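Local coordinates for oxysterol-binding protein homolog 3 (Saccharomyces cerevisiae, PDB 4IC4) that transfers lipids between membranes without vesicles, through an OSBP-related domain that binds PI(4)P and carries lipid in a hydrophobic pocket, at residues 101-106 against 198-203; 230-236 against 247-253. One frame throughout, in Å; residues are numbered along the deposited sequence.

Overall arrangement
Both interactions lie in the OSBP-related domain, the lipid-carrying part of the protein, and both segments of interaction 1 precede those of interaction 2 in sequence. Interaction 1 packs the last part of helix 94-104 and the 3-10 turn that follows it against strand 195-199 and the loop after it, while interaction 2 pairs strand 230-235 with strand 247-253. Their centres are about 12 Å apart, and they meet directly: I103 packs its CD1 3.4 Å from F248 CE1 and also reaches I233; L106 and P201 both lie on F235. The two contacts thus join this helix and turn to two regions of the curled antiparallel strands that form the barrel of the lipid-carrying domain.

Interaction 1 of 2, residues 101-106 against 198-203; sequences FAISFL and WTQPTT
The A102 methyl lies over one face of the W198 indole, a CH-pi contact with CB 3.7 Å from the centroid of the five-membered ring. Alanine suits the spot because the backbone of helix 94-104 can come this close to a flat ring only behind a small side chain. F101 crosses W198 at about a right angle, its CD2 3.8 Å from W198 CZ2. Further along, the Q200 amide stacks on the F105 ring, the two planes 10° apart and OE1 3.7 Å above the ring centre. L106 CG, from the same turn, lies over the opposite face near the rim, while P201 CD sits at the ring edge, 3.8 Å from F105 CE1. CG set between its backbone N and carbonyl carbon (chi1 84°) brings the F105 ring onto Q200 and P201. At the far end L106 CD2 meets T203 CG2 at 3.6 Å. With no direct hydrogen bond across it, this buried contact between helix, turn and barrel wall rests on apolar and stacking packing; between W198 and the F105-Q200 stack, one water brings together the indole N-H (3.2 Å from NE1), A102 O and Q200 OE1, with OE1 also weakly bonded to T78.

Interaction 2 of 2, residues 230-236 against 247-253; sequences KSHILFD and GFKVSII
This is the antiparallel pairing of a beta hairpin, strands 230-235 and 247-253, in the barrel wall of the OSBP-related domain. K230, H232 and L234 form hydrogen-bonded pairs with I253, S251 and K249; I253 N reaches K230 O at 2.8 Å and nearly straight (172°), and D236 N closes the series on G247 O. A water joins D236 OD2 to G247 N, where glycine leaves room for the carboxylate, OD2 lying 3.4 Å from G247 CA. Apolar branches suit the buried face carrying S231, I233 and F235: I233 CG1 lies 3.9 Å from V250 CG2, and F235 CD1 is 3.6 Å from F248 CB. Lysines suit the other, more exposed face, pairing apolar stems with charged ends. K230 runs beside I253, CG 3.5 Å from I253 CB; its chain is bent at chi3 and chi4, and NZ makes a long, weak ion pair with E222. Replacing K230 by an alanine is likely to open a gap beside I253 CB and take the weak charge partner from E222. K249 NZ forms a salt bridge with E276. Strands 214-225 and 263-268 flank the hairpin, and helix 94-104 packs over its buried face, where S99 OG and S231 OG share a hydrogen bond and I103 touches I233 and F248.

Interaction 1 of 2, residues 101-106 against 198-203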
ATOM      1  N   PHE A 101      -5.865 -11.079   6.303  1.00  9.72           N
ATOM      2  CA  PHE A 101      -5.410 -10.289   5.165  1.00  9.73           C
ATOM      3  C   PHE A 101      -5.429  -8.800   5.497  1.00  8.88           C
ATOM      4  O   PHE A 101      -4.475  -8.083   5.211  1.00 10.42           O
ATOM      5  CB  PHE A 101      -6.299 -10.546   3.946  1.00  8.72           C
ATOM      6  CG  PHE A 101      -5.950  -9.694   2.755  1.00  8.10           C
ATOM      7  CD1 PHE A 101      -4.840  -9.996   1.970  1.00  8.74           C
ATOM      8  CD2 PHE A 101      -6.708  -8.571   2.444  1.00  9.32           C
ATOM      9  CE1 PHE A 101      -4.490  -9.185   0.888  1.00  8.54           C
ATOM     10  CE2 PHE A 101      -6.365  -7.753   1.362  1.00  9.86           C
ATOM     11  CZ  PHE A 101      -5.252  -8.064   0.583  1.00 10.04           C
ATOM     12  N   ALA A 102      -6.516  -8.344   6.115  1.00  9.90           N
ATOM     13  CA  ALA A 102      -6.669  -6.936   6.467  1.00  9.17           C
ATOM     14  C   ALA A 102      -5.580  -6.409   7.395  1.00  9.47           C
ATOM     15  O   ALA A 102      -5.179  -5.250   7.299  1.00  9.88           O
ATOM     16  CB  ALA A 102      -8.038  -6.708   7.096  1.00 10.45           C
ATOM     17  N   ILE A 103      -5.107  -7.263   8.296  1.00  9.97           N
ATOM     18  CA  ILE A 103      -4.073  -6.886   9.249  1.00 11.03           C
ATOM     19  C   ILE A 103      -2.656  -7.074   8.702  1.00  9.85           C
ATOM     20  O   ILE A 103      -1.736  -6.341   9.075  1.00 11.25           O
ATOM     21  CB  ILE A 103      -4.201  -7.732  10.540  1.00 14.92           C
ATOM     22  CG1 ILE A 103      -5.539  -7.438  11.223  1.00 15.40           C
ATOM     23  CG2 ILE A 103      -3.038  -7.446  11.480  1.00 17.62           C
ATOM     24  CD1 ILE A 103      -5.866  -8.386  12.366  1.00 21.38           C
ATOM     25  N   SER A 104      -2.491  -8.040   7.803  1.00 10.80           N
ATOM     26  CA  SER A 104      -1.174  -8.375   7.270  1.00 10.50           C
ATOM     27  C   SER A 104      -0.305  -7.253   6.727  1.00  9.62           C
ATOM     28  O   SER A 104       0.916  -7.298   6.888  1.00 10.55           O
ATOM     29  CB  SER A 104      -1.294  -9.470   6.203  1.00  9.67           C
ATOM     30  OG  SER A 104      -1.966  -9.007   5.048  1.00 10.30           O
ATOM     31  N   PHE A 105      -0.906  -6.252   6.097  1.00 10.51           N
ATOM     32  CA  PHE A 105      -0.111  -5.175   5.524  1.00 10.33           C
ATOM     33  C   PHE A 105       0.750  -4.447   6.558  1.00 10.25           C
ATOM     34  O   PHE A 105       1.794  -3.889   6.214  1.00 10.08           O
ATOM     35  CB  PHE A 105      -1.005  -4.163   4.799  1.00 11.78           C
ATOM     36  CG  PHE A 105      -1.608  -3.138   5.703  1.00 11.33           C
ATOM     37  CD1 PHE A 105      -2.679  -3.459   6.526  1.00 11.25           C
ATOM     38  CD2 PHE A 105      -1.076  -1.852   5.764  1.00 10.53           C
ATOM     39  CE1 PHE A 105      -3.213  -2.517   7.400  1.00 12.94           C
ATOM     40  CE2 PHE A 105      -1.602  -0.899   6.637  1.00 13.33           C
ATOM     41  CZ  PHE A 105      -2.674  -1.233   7.457  1.00 12.42           C
ATOM     42  N   LEU A 106       0.320  -4.449   7.817  1.00  9.59           N
ATOM     43  CA  LEU A 106       1.076  -3.771   8.869  1.00  9.75           C
ATOM     44  C   LEU A 106       2.480  -4.339   9.033  1.00 10.28           C
ATOM     45  O   LEU A 106       3.398  -3.630   9.444  1.00  9.63           O
ATOM     46  CB  LEU A 106       0.344  -3.882  10.208  1.00 10.64           C
ATOM     47  CG  LEU A 106      -0.964  -3.112  10.342  1.00  9.89           C
ATOM     48  CD1 LEU A 106      -1.679  -3.563  11.612  1.00 12.21           C
ATOM     49  CD2 LEU A 106      -0.682  -1.617  10.379  1.00 12.58           C
ATOM     50  N   TRP A 198     -13.783  -2.855   4.814  1.00 12.19           N
ATOM     51  CA  TRP A 198     -13.068  -2.379   5.982  1.00 11.30           C
ATOM     52  C   TRP A 198     -12.219  -1.174   5.623  1.00 11.46           C
ATOM     53  O   TRP A 198     -11.900  -0.947   4.454  1.00 11.15           O
ATOM     54  CB  TRP A 198     -12.193  -3.493   6.587  1.00 11.55           C
ATOM     55  CG  TRP A 198     -10.948  -3.852   5.817  1.00 11.29           C
ATOM     56  CD1 TRP A 198      -9.701  -3.312   5.971  1.00 11.68           C
ATOM     57  CD2 TRP A 198     -10.827  -4.858   4.805  1.00 11.56           C
ATOM     58  NE1 TRP A 198      -8.810  -3.924   5.119  1.00 11.31           N
ATOM     59  CE2 TRP A 198      -9.475  -4.876   4.392  1.00 11.90           C
ATOM     60  CE3 TRP A 198     -11.731  -5.746   4.206  1.00 10.23           C
ATOM     61  CZ2 TRP A 198      -9.004  -5.751   3.404  1.00 11.56           C
ATOM     62  CZ3 TRP A 198     -11.262  -6.618   3.223  1.00 11.03           C
ATOM     63  CH2 TRP A 198      -9.909  -6.611   2.833  1.00 10.59           C
ATOM     64  N   THR A 199     -11.911  -0.378   6.640  1.00 11.60           N
ATOM     65  CA  THR A 199     -11.049   0.788   6.489  1.00 12.24           C
ATOM     66  C   THR A 199      -9.774   0.379   7.213  1.00 12.76           C
ATOM     67  O   THR A 199      -9.836  -0.183   8.307  1.00 13.37           O
ATOM     68  CB  THR A 199     -11.657   2.032   7.171  1.00 12.88           C
ATOM     69  OG1 THR A 199     -12.818   2.450   6.446  1.00 15.21           O
ATOM     70  CG2 THR A 199     -10.650   3.175   7.206  1.00 11.79           C
ATOM     71  N   GLN A 200      -8.616   0.627   6.611  1.00 11.73           N
ATOM     72  CA  GLN A 200      -7.373   0.246   7.265  1.00 13.15           C
ATOM     73  C   GLN A 200      -7.231   0.939   8.613  1.00 13.37           C
ATOM     74  O   GLN A 200      -7.617   2.094   8.774  1.00 15.36           O
ATOM     75  CB  GLN A 200      -6.174   0.548   6.361  1.00 12.94           C
ATOM     76  CG  GLN A 200      -6.025  -0.488   5.255  1.00 14.34           C
ATOM     77  CD  GLN A 200      -4.741  -0.357   4.462  1.00 18.10           C
ATOM     78  OE1 GLN A 200      -4.375  -1.265   3.712  1.00 21.00           O
ATOM     79  NE2 GLN A 200      -4.056   0.768   4.615  1.00 19.98           N
ATOM     80  N   PRO A 201      -6.679   0.230   9.606  1.00 15.05           N
ATOM     81  CA  PRO A 201      -6.501   0.797  10.943  1.00 16.12           C
ATOM     82  C   PRO A 201      -5.547   1.980  10.998  1.00 16.13           C
ATOM     83  O   PRO A 201      -4.686   2.147  10.135  1.00 17.65           O
ATOM     84  CB  PRO A 201      -5.991  -0.388  11.753  1.00 15.51           C
ATOM     85  CG  PRO A 201      -5.193  -1.142  10.748  1.00 15.54           C
ATOM     86  CD  PRO A 201      -6.096  -1.120   9.531  1.00 15.81           C
ATOM     87  N   THR A 202      -5.719   2.794  12.032  1.00 17.29           N
ATOM     88  CA  THR A 202      -4.885   3.960  12.255  1.00 17.69           C
ATOM     89  C   THR A 202      -3.535   3.490  12.777  1.00 16.63           C
ATOM     90  O   THR A 202      -3.462   2.532  13.545  1.00 15.60           O
ATOM     91  CB  THR A 202      -5.511   4.885  13.323  1.00 18.46           C
ATOM     92  OG1 THR A 202      -6.824   5.281  12.909  1.00 20.39           O
ATOM     93  CG2 THR A 202      -4.648   6.117  13.538  1.00 19.87           C
ATOM     94  N   THR A 203      -2.468   4.151  12.345  1.00 15.63           N
ATOM     95  CA  THR A 203      -1.131   3.820  12.818  1.00 15.39           C
ATOM     96  C   THR A 203      -0.510   5.109  13.339  1.00 16.25           C
ATOM     97  O   THR A 203      -0.954   6.202  12.990  1.00 16.44           O
ATOM     98  CB  THR A 203      -0.236   3.242  11.700  1.00 16.53           C
ATOM     99  OG1 THR A 203      -0.160   4.166  10.610  1.00 18.21           O
ATOM    100  CG2 THR A 203      -0.791   1.914  11.212  1.00 16.01           C
TER
HETATM  101  O   HOH W   1      -5.670  -4.106   4.732  1.00 15.80           O

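Interaction 2 of 2, residues 230-236 against 247-253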
ATOM      1  N   LYS A 230     -19.121 -10.172  11.394  1.00 17.49           N
ATOM      2  CA  LYS A 230     -18.300  -9.019  11.721  1.00 18.59           C
ATOM      3  C   LYS A 230     -17.067  -9.483  12.476  1.00 17.89           C
ATOM      4  O   LYS A 230     -17.125 -10.426  13.265  1.00 18.88           O
ATOM      5  CB  LYS A 230     -19.076  -8.016  12.579  1.00 21.92           C
ATOM      6  CG  LYS A 230     -19.537  -8.563  13.918  1.00 26.20           C
ATOM      7  CD  LYS A 230     -20.094  -7.459  14.807  1.00 29.75           C
ATOM      8  CE  LYS A 230     -19.008  -6.473  15.207  1.00 30.76           C
ATOM      9  NZ  LYS A 230     -17.892  -7.148  15.930  1.00 32.83           N
ATOM     10  N   SER A 231     -15.944  -8.827  12.214  1.00 16.01           N
ATOM     11  CA  SER A 231     -14.699  -9.155  12.883  1.00 16.04           C
ATOM     12  C   SER A 231     -14.209  -7.882  13.554  1.00 16.89           C
ATOM     13  O   SER A 231     -14.155  -6.822  12.928  1.00 18.11           O
ATOM     14  CB  SER A 231     -13.663  -9.656  11.877  1.00 17.75           C
ATOM     15  OG  SER A 231     -12.462 -10.031  12.529  1.00 20.58           O
ATOM     16  N   HIS A 232     -13.864  -7.989  14.831  1.00 15.77           N
ATOM     17  CA  HIS A 232     -13.392  -6.851  15.602  1.00 16.78           C
ATOM     18  C   HIS A 232     -11.928  -7.048  15.976  1.00 17.17           C
ATOM     19  O   HIS A 232     -11.588  -7.950  16.741  1.00 16.15           O
ATOM     20  CB  HIS A 232     -14.262  -6.697  16.854  1.00 20.76           C
ATOM     21  CG  HIS A 232     -13.936  -5.495  17.681  1.00 24.55           C
ATOM     22  ND1 HIS A 232     -12.915  -5.482  18.607  1.00 26.84           N
ATOM     23  CD2 HIS A 232     -14.494  -4.263  17.718  1.00 26.18           C
ATOM     24  CE1 HIS A 232     -12.861  -4.294  19.181  1.00 26.35           C
ATOM     25  NE2 HIS A 232     -13.808  -3.535  18.660  1.00 27.59           N
ATOM     26  N   ILE A 233     -11.062  -6.204  15.422  1.00 14.75           N
ATOM     27  CA  ILE A 233      -9.630  -6.287  15.684  1.00 15.70           C
ATOM     28  C   ILE A 233      -9.204  -5.193  16.650  1.00 15.46           C
ATOM     29  O   ILE A 233      -9.401  -4.012  16.379  1.00 16.81           O
ATOM     30  CB  ILE A 233      -8.801  -6.126  14.383  1.00 15.92           C
ATOM     31  CG1 ILE A 233      -9.163  -7.226  13.382  1.00 17.70           C
ATOM     32  CG2 ILE A 233      -7.318  -6.195  14.696  1.00 16.77           C
ATOM     33  CD1 ILE A 233     -10.460  -6.994  12.642  1.00 18.95           C
ATOM     34  N   LEU A 234      -8.627  -5.592  17.779  1.00 17.26           N
ATOM     35  CA  LEU A 234      -8.167  -4.633  18.774  1.00 18.10           C
ATOM     36  C   LEU A 234      -6.670  -4.779  19.003  1.00 18.25           C
ATOM     37  O   LEU A 234      -6.179  -5.870  19.286  1.00 16.86           O
ATOM     38  CB  LEU A 234      -8.917  -4.825  20.098  1.00 21.61           C
ATOM     39  CG  LEU A 234      -8.865  -6.194  20.778  1.00 26.42           C
ATOM     40  CD1 LEU A 234      -9.400  -6.074  22.197  1.00 28.62           C
ATOM     41  CD2 LEU A 234      -9.678  -7.204  19.984  1.00 29.60           C
ATOM     42  N   PHE A 235      -5.947  -3.675  18.874  1.00 17.11           N
ATOM     43  CA  PHE A 235      -4.504  -3.683  19.062  1.00 17.99           C
ATOM     44  C   PHE A 235      -4.134  -3.375  20.509  1.00 19.50           C
ATOM     45  O   PHE A 235      -4.790  -2.564  21.165  1.00 21.64           O
ATOM     46  CB  PHE A 235      -3.860  -2.664  18.121  1.00 16.91           C
ATOM     47  CG  PHE A 235      -4.092  -2.964  16.667  1.00 15.92           C
ATOM     48  CD1 PHE A 235      -3.371  -3.968  16.029  1.00 14.79           C
ATOM     49  CD2 PHE A 235      -5.064  -2.279  15.951  1.00 15.39           C
ATOM     50  CE1 PHE A 235      -3.618  -4.285  14.696  1.00 14.37           C
ATOM     51  CE2 PHE A 235      -5.317  -2.591  14.619  1.00 14.67           C
ATOM     52  CZ  PHE A 235      -4.593  -3.594  13.993  1.00 14.58           C
ATOM     53  N   ASP A 236      -3.085  -4.027  21.000  1.00 20.26           N
ATOM     54  CA  ASP A 236      -2.629  -3.819  22.373  1.00 21.38           C
ATOM     55  C   ASP A 236      -2.244  -2.364  22.593  1.00 23.50           C
ATOM     56  O   ASP A 236      -1.684  -1.723  21.704  1.00 22.60           O
ATOM     57  CB  ASP A 236      -1.417  -4.699  22.680  1.00 21.31           C
ATOM     58  CG  ASP A 236      -1.758  -6.174  22.736  1.00 21.28           C
ATOM     59  OD1 ASP A 236      -2.953  -6.521  22.643  1.00 23.39           O
ATOM     60  OD2 ASP A 236      -0.820  -6.988  22.881  1.00 22.31           O
ATOM     61  N   GLY A 247       1.154  -6.853  19.615  1.00 16.18           N
ATOM     62  CA  GLY A 247       0.081  -7.824  19.729  1.00 16.33           C
ATOM     63  C   GLY A 247      -1.309  -7.297  19.429  1.00 14.11           C
ATOM     64  O   GLY A 247      -1.557  -6.090  19.457  1.00 15.93           O
ATOM     65  N   PHE A 248      -2.225  -8.210  19.133  1.00 15.13           N
ATOM     66  CA  PHE A 248      -3.599  -7.831  18.843  1.00 15.20           C
ATOM     67  C   PHE A 248      -4.511  -9.041  18.980  1.00 16.11           C
ATOM     68  O   PHE A 248      -4.053 -10.183  18.951  1.00 16.68           O
ATOM     69  CB  PHE A 248      -3.700  -7.244  17.431  1.00 15.40           C
ATOM     70  CG  PHE A 248      -3.451  -8.242  16.337  1.00 14.76           C
ATOM     71  CD1 PHE A 248      -4.479  -9.050  15.865  1.00 16.94           C
ATOM     72  CD2 PHE A 248      -2.183  -8.382  15.787  1.00 15.96           C
ATOM     73  CE1 PHE A 248      -4.244  -9.985  14.859  1.00 18.31           C
ATOM     74  CE2 PHE A 248      -1.938  -9.309  14.785  1.00 14.16           C
ATOM     75  CZ  PHE A 248      -2.969 -10.113  14.317  1.00 17.08           C
ATOM     76  N   LYS A 249      -5.802  -8.777  19.140  1.00 16.04           N
ATOM     77  CA  LYS A 249      -6.797  -9.826  19.287  1.00 17.27           C
ATOM     78  C   LYS A 249      -7.895  -9.603  18.259  1.00 15.82           C
ATOM     79  O   LYS A 249      -8.176  -8.468  17.873  1.00 18.23           O
ATOM     80  CB  LYS A 249      -7.405  -9.790  20.694  1.00 19.78           C
ATOM     81  CG  LYS A 249      -6.420 -10.055  21.823  1.00 23.79           C
ATOM     82  CD  LYS A 249      -5.905 -11.485  21.795  1.00 27.63           C
ATOM     83  CE  LYS A 249      -5.074 -11.793  23.035  1.00 29.85           C
ATOM     84  NZ  LYS A 249      -4.594 -13.200  23.055  1.00 33.16           N
ATOM     85  N   VAL A 250      -8.503 -10.690  17.804  1.00 15.32           N
ATOM     86  CA  VAL A 250      -9.579 -10.606  16.828  1.00 14.81           C
ATOM     87  C   VAL A 250     -10.780 -11.382  17.344  1.00 16.25           C
ATOM     88  O   VAL A 250     -10.661 -12.549  17.719  1.00 17.92           O
ATOM     89  CB  VAL A 250      -9.165 -11.205  15.468  1.00 15.05           C
ATOM     90  CG1 VAL A 250     -10.277 -11.004  14.446  1.00 14.38           C
ATOM     91  CG2 VAL A 250      -7.872 -10.563  14.987  1.00 13.65           C
ATOM     92  N   SER A 251     -11.932 -10.724  17.371  1.00 15.97           N
ATOM     93  CA  SER A 251     -13.161 -11.362  17.824  1.00 17.91           C
ATOM     94  C   SER A 251     -14.091 -11.503  16.628  1.00 18.26           C
ATOM     95  O   SER A 251     -14.524 -10.504  16.046  1.00 19.09           O
ATOM     96  CB  SER A 251     -13.828 -10.515  18.911  1.00 19.88           C
ATOM     97  OG  SER A 251     -12.975 -10.361  20.030  1.00 22.92           O
ATOM     98  N   ILE A 252     -14.381 -12.745  16.253  1.00 18.78           N
ATOM     99  CA  ILE A 252     -15.255 -13.026  15.122  1.00 19.83           C
ATOM    100  C   ILE A 252     -16.678 -13.249  15.614  1.00 21.21           C
ATOM    101  O   ILE A 252     -16.929 -14.145  16.417  1.00 19.92           O
ATOM    102  CB  ILE A 252     -14.794 -14.284  14.360  1.00 21.25           C
ATOM    103  CG1 ILE A 252     -13.362 -14.094  13.849  1.00 24.85           C
ATOM    104  CG2 ILE A 252     -15.739 -14.569  13.205  1.00 20.93           C
ATOM    105  CD1 ILE A 252     -13.204 -12.961  12.859  1.00 27.98           C
ATOM    106  N   ILE A 253     -17.606 -12.435  15.124  1.00 21.86           N
ATOM    107  CA  ILE A 253     -18.998 -12.540  15.537  1.00 23.83           C
ATOM    108  C   ILE A 253     -19.926 -12.827  14.363  1.00 23.82           C
ATOM    109  O   ILE A 253     -20.260 -11.928  13.591  1.00 23.05           O
ATOM    110  CB  ILE A 253     -19.464 -11.236  16.224  1.00 24.96           C
ATOM    111  CG1 ILE A 253     -18.539 -10.907  17.400  1.00 26.80           C
ATOM    112  CG2 ILE A 253     -20.900 -11.384  16.707  1.00 26.68           C
ATOM    113  CD1 ILE A 253     -18.544 -11.947  18.502  1.00 29.48           C
TER
HETATM  114  O   HOH W   2       1.908  -6.128  22.330  1.00 26.24           O